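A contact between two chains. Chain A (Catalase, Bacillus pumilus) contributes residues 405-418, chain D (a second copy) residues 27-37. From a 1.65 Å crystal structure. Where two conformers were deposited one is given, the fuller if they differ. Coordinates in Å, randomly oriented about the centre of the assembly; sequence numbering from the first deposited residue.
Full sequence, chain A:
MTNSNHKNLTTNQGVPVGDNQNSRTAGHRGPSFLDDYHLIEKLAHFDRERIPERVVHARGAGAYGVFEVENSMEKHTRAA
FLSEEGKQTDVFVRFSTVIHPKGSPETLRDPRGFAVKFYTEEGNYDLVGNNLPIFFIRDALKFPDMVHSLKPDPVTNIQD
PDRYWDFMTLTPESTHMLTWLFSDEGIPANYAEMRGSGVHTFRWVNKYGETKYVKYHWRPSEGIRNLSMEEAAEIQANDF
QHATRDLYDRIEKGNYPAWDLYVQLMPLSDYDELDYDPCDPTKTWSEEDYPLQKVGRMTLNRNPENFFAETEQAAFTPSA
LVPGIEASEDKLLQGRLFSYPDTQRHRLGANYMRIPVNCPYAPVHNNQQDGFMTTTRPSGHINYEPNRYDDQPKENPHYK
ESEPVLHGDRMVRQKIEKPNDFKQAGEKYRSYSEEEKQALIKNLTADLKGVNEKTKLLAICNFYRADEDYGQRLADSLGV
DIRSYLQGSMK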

# COMPACT_ATOMS: atom_id res chain seq x y z
N VAL A 405 29.20 -0.76 28.46
CA VAL A 405 29.29 0.23 29.47
C VAL A 405 28.88 1.58 28.91
O VAL A 405 29.26 1.95 27.78
N LEU A 406 28.10 2.32 29.69
CA LEU A 406 27.68 3.66 29.32
C LEU A 406 28.55 4.65 30.09
O LEU A 406 28.76 4.50 31.30
N HIS A 407 29.04 5.63 29.38
CA HIS A 407 29.89 6.61 30.00
C HIS A 407 29.06 7.83 30.42
O HIS A 407 29.45 8.56 31.34
N GLY A 408 27.91 8.03 29.81
CA GLY A 408 27.07 9.16 30.15
C GLY A 408 26.13 8.93 31.30
O GLY A 408 25.68 7.82 31.54
N ASP A 409 25.80 10.00 31.98
CA ASP A 409 24.94 9.93 33.15
C ASP A 409 23.55 10.56 32.93
O ASP A 409 22.68 10.50 33.84
N ARG A 410 23.32 11.11 31.73
CA ARG A 410 22.04 11.78 31.38
C ARG A 410 21.66 11.53 29.90
O ARG A 410 22.54 11.25 29.05
N MET A 411 20.37 11.68 29.62
CA MET A 411 19.86 11.64 28.24
C MET A 411 20.09 13.01 27.70
O MET A 411 19.48 13.97 28.21
N VAL A 412 20.98 13.11 26.71
CA VAL A 412 21.39 14.39 26.18
C VAL A 412 21.26 14.41 24.67
O VAL A 412 21.37 13.38 24.01
N ARG A 413 21.13 15.60 24.12
CA ARG A 413 21.42 15.90 22.71
C ARG A 413 22.63 16.85 22.67
O ARG A 413 22.53 18.04 22.94
N GLN A 414 23.77 16.29 22.29
CA GLN A 414 25.02 16.99 22.35
C GLN A 414 26.05 16.33 21.44
O GLN A 414 26.21 15.10 21.45
N LYS A 415 26.83 17.14 20.75
CA LYS A 415 27.88 16.63 19.87
C LYS A 415 28.94 15.88 20.61
O LYS A 415 29.20 16.15 21.78
N ILE A 416 29.49 14.84 19.98
CA ILE A 416 30.60 14.14 20.55
C ILE A 416 31.75 15.10 20.90
O ILE A 416 31.94 16.20 20.30
N GLU A 417 32.53 14.67 21.88
CA GLU A 417 33.80 15.34 22.16
C GLU A 417 34.82 15.00 21.10
O GLU A 417 34.65 14.06 20.34
N LYS A 418 35.86 15.79 21.05
CA LYS A 418 36.94 15.64 20.06
C LYS A 418 36.44 15.47 18.61
O LYS A 418 36.91 14.58 17.91
N GLY D 27 24.62 10.17 27.30
CA GLY D 27 25.76 11.09 27.24
C GLY D 27 26.13 11.50 25.80
O GLY D 27 25.59 10.99 24.82
N HIS D 28 27.14 12.36 25.68
CA HIS D 28 27.52 12.88 24.38
C HIS D 28 28.12 11.84 23.41
O HIS D 28 28.13 12.11 22.20
N ARG D 29 28.56 10.68 23.90
CA ARG D 29 29.08 9.69 22.99
C ARG D 29 28.48 8.32 23.07
O ARG D 29 29.10 7.31 22.66
N GLY D 30 27.25 8.24 23.58
CA GLY D 30 26.71 6.89 23.93
C GLY D 30 25.73 6.53 22.86
O GLY D 30 25.44 7.34 21.93
N PRO D 31 25.18 5.31 22.96
CA PRO D 31 24.10 4.90 22.05
C PRO D 31 22.79 5.67 22.20
O PRO D 31 22.58 6.43 23.14
N SER D 32 21.92 5.50 21.20
CA SER D 32 20.76 6.35 21.00
C SER D 32 19.53 5.82 21.66
O SER D 32 19.32 4.61 21.73
N PHE D 33 18.68 6.74 22.12
CA PHE D 33 17.48 6.35 22.79
C PHE D 33 16.27 6.28 21.85
O PHE D 33 16.18 7.02 20.83
N LEU D 34 15.35 5.37 22.20
CA LEU D 34 14.11 5.16 21.47
C LEU D 34 13.21 6.40 21.63
O LEU D 34 12.50 6.77 20.66
N ASP D 35 13.20 7.01 22.81
CA ASP D 35 12.42 8.24 23.06
C ASP D 35 13.09 9.48 22.41
O ASP D 35 13.63 10.40 23.09
N ASP D 36 13.07 9.50 21.08
CA ASP D 36 13.51 10.62 20.30
C ASP D 36 12.50 10.76 19.17
O ASP D 36 12.71 10.25 18.07
N TYR D 37 11.36 11.42 19.47
CA TYR D 37 10.24 11.43 18.52
C TYR D 37 10.72 12.12 17.27
O TYR D 37 10.32 11.72 16.14

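Contacts between largely irregular segments show how an interface can be assembled without regular secondary structure on both sides, and these two stretches from two catalase chains offer a compact example, burying 799 Å² between them, both sides summed. The closest approach of CA atoms is between two glycines: Gly408(A) CA lies 3.7 Å from Gly27(D) CA, and a CB on either residue would clash with the other's CA. Beside this pinch, Gly27(D) N donates a hydrogen bond to Arg410(A) O (2.9 Å), while the Arg410(A) side chain points away.

The charged contact is a salt bridge. Arg413(A) leaves its backbone away from chain D, yet its extended m, t, t chain carries the guanidinium back to Asp36(D), a t rotamer. NH1 of Arg413(A) donates to OD1 of Asp36(D) at 2.7 Å, and NH2 of the same arginine adds a weak bond to that oxygen at 3.1 Å. The carboxylate lies at the guanidinium edge, where the N-H groups point; the Asp36(D) side chain also caps the helix that follows.

Apolar packing centres on Met411(A) (m, t, p), whose CE sits over one face of the Phe33(D) ring, 3.9 Å from its centroid, a CH-pi contact. Phe33(D), chi1 m, points toward chain A. Leu406(A) (m, t) starts sideways, but its CD2 reaches Pro31(D) CD at 3.8 Å.

Flat groups provide the third kind of contact. His28(D), chi1 p, points toward chain A and its side chain lies among Gln414(A), Lys415(A) and Glu417(A), while Ile416(A) CG2 is 3.5 Å from the backbone atom His28(D) O; Glu417(A) CG (m, m rotamer) covers one ring face, 3.5 Å from the His28(D) ring centroid. His407(A), chi1 m, also points inward, and its CD2 lies 3.0 Å from Arg29(D) NH2, with ring and guanidinium meeting over their faces.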

# COMPACT_ATOMS: atom_id res chain seq x y z
CB VAL A 405 30.72 0.29 30.04
CG1 VAL A 405 30.87 1.51 30.95
CG2 VAL A 405 30.99 -0.99 30.86
CB LEU A 406 26.22 3.88 29.72
CG LEU A 406 25.21 2.87 29.12
CD1 LEU A 406 23.86 3.00 29.81
CD2 LEU A 406 25.12 3.07 27.63
CB HIS A 407 31.07 6.92 29.07
CG HIS A 407 31.89 5.71 28.78
ND1 HIS A 407 32.68 5.09 29.73
CD2 HIS A 407 31.98 4.93 27.67
CE1 HIS A 407 33.24 4.01 29.22
NE2 HIS A 407 32.85 3.90 27.96
CB ASP A 409 25.64 10.59 34.33
CG ASP A 409 25.36 12.07 34.43
OD1 ASP A 409 25.89 12.82 33.57
OD2 ASP A 409 24.62 12.47 35.40
CB ARG A 410 22.12 13.29 31.60
CG ARG A 410 22.13 13.72 33.09
CD ARG A 410 22.27 15.24 33.28
NE ARG A 410 22.07 15.67 34.68
CZ ARG A 410 20.96 16.23 35.19
NH1 ARG A 410 20.96 16.61 36.47
NH2 ARG A 410 19.83 16.41 34.48
CB MET A 411 18.36 11.34 28.13
CG MET A 411 17.83 10.12 28.87
SD MET A 411 16.03 9.91 28.77
CE MET A 411 15.85 9.23 27.12
CB VAL A 412 22.84 14.67 26.61
CG1 VAL A 412 23.23 16.11 26.44
CG2 VAL A 412 23.05 14.29 28.07
CB ARG A 413 20.24 16.58 22.05
CG ARG A 413 18.99 15.71 21.95
CD ARG A 413 17.93 16.52 21.27
NE ARG A 413 16.63 15.86 21.28
CZ ARG A 413 16.15 15.08 20.35
NH1 ARG A 413 14.86 14.63 20.52
NH2 ARG A 413 16.89 14.71 19.28
CB GLN A 414 25.53 16.89 23.82
CG GLN A 414 26.79 17.64 24.20
CD GLN A 414 27.16 17.29 25.66
OE1 GLN A 414 26.29 16.94 26.47
NE2 GLN A 414 28.44 17.33 25.98
CB LYS A 415 28.48 17.81 19.03
CG LYS A 415 29.36 17.36 17.87
CD LYS A 415 30.32 18.46 17.42
CE LYS A 415 29.60 19.60 16.77
NZ LYS A 415 30.62 20.55 16.23
CB ILE A 416 31.20 13.07 19.61
CG1 ILE A 416 31.56 13.69 18.24
CG2 ILE A 416 30.24 11.89 19.46
CD1 ILE A 416 32.56 12.88 17.48
CB GLU A 417 34.32 14.91 23.55
CG GLU A 417 33.36 15.34 24.65
CD GLU A 417 33.38 16.82 25.01
OE1 GLU A 417 32.76 17.13 26.06
OE2 GLU A 417 33.96 17.68 24.26
CB LYS A 418 37.84 14.44 20.38
CG LYS A 418 38.33 14.30 21.82
CD LYS A 418 39.14 12.98 21.96
CE LYS A 418 38.39 11.65 22.16
NZ LYS A 418 39.36 10.52 22.40
CB HIS D 28 28.48 14.06 24.49
CG HIS D 28 29.73 13.76 25.24
ND1 HIS D 28 29.97 14.25 26.51
CD2 HIS D 28 30.75 12.93 24.95
CE1 HIS D 28 31.11 13.75 26.95
NE2 HIS D 28 31.61 12.95 26.02
CB ARG D 29 30.60 9.61 23.08
CG ARG D 29 31.16 9.17 24.42
CD ARG D 29 32.69 9.11 24.31
NE ARG D 29 33.39 8.46 25.42
CZ ARG D 29 33.56 7.13 25.51
NH1 ARG D 29 33.01 6.33 24.59
NH2 ARG D 29 34.24 6.61 26.52
CB PRO D 31 23.88 3.41 22.44
CG PRO D 31 24.22 3.39 23.86
CD PRO D 31 25.38 4.34 24.03
CB SER D 32 20.49 6.53 19.48
OG SER D 32 21.50 7.30 18.87
CB PHE D 33 17.14 7.28 23.94
CG PHE D 33 18.00 7.07 25.13
CD1 PHE D 33 17.88 5.94 25.88
CD2 PHE D 33 18.98 8.00 25.47
CE1 PHE D 33 18.70 5.69 26.98
CE2 PHE D 33 19.78 7.80 26.58
CZ PHE D 33 19.66 6.63 27.35
CB LEU D 34 13.39 3.93 21.96
CG LEU D 34 12.17 3.42 21.20
CD1 LEU D 34 12.48 3.21 19.74
CD2 LEU D 34 11.63 2.14 21.89
CB ASP D 35 12.22 8.49 24.58
CG ASP D 35 11.36 9.74 24.87
OD1 ASP D 35 10.65 10.21 23.91
OD2 ASP D 35 11.43 10.24 26.01
CB ASP D 36 14.93 10.38 19.77
CG ASP D 36 15.52 11.65 19.12
OD1 ASP D 36 14.75 12.57 18.73
OD2 ASP D 36 16.77 11.70 18.93
CB TYR D 37 9.03 12.14 19.15
CG TYR D 37 7.90 12.29 18.17
CD1 TYR D 37 7.07 11.23 17.95
CD2 TYR D 37 7.72 13.48 17.40
CE1 TYR D 37 6.03 11.34 17.01
CE2 TYR D 37 6.67 13.57 16.49
CZ TYR D 37 5.84 12.49 16.31
OH TYR D 37 4.80 12.51 15.32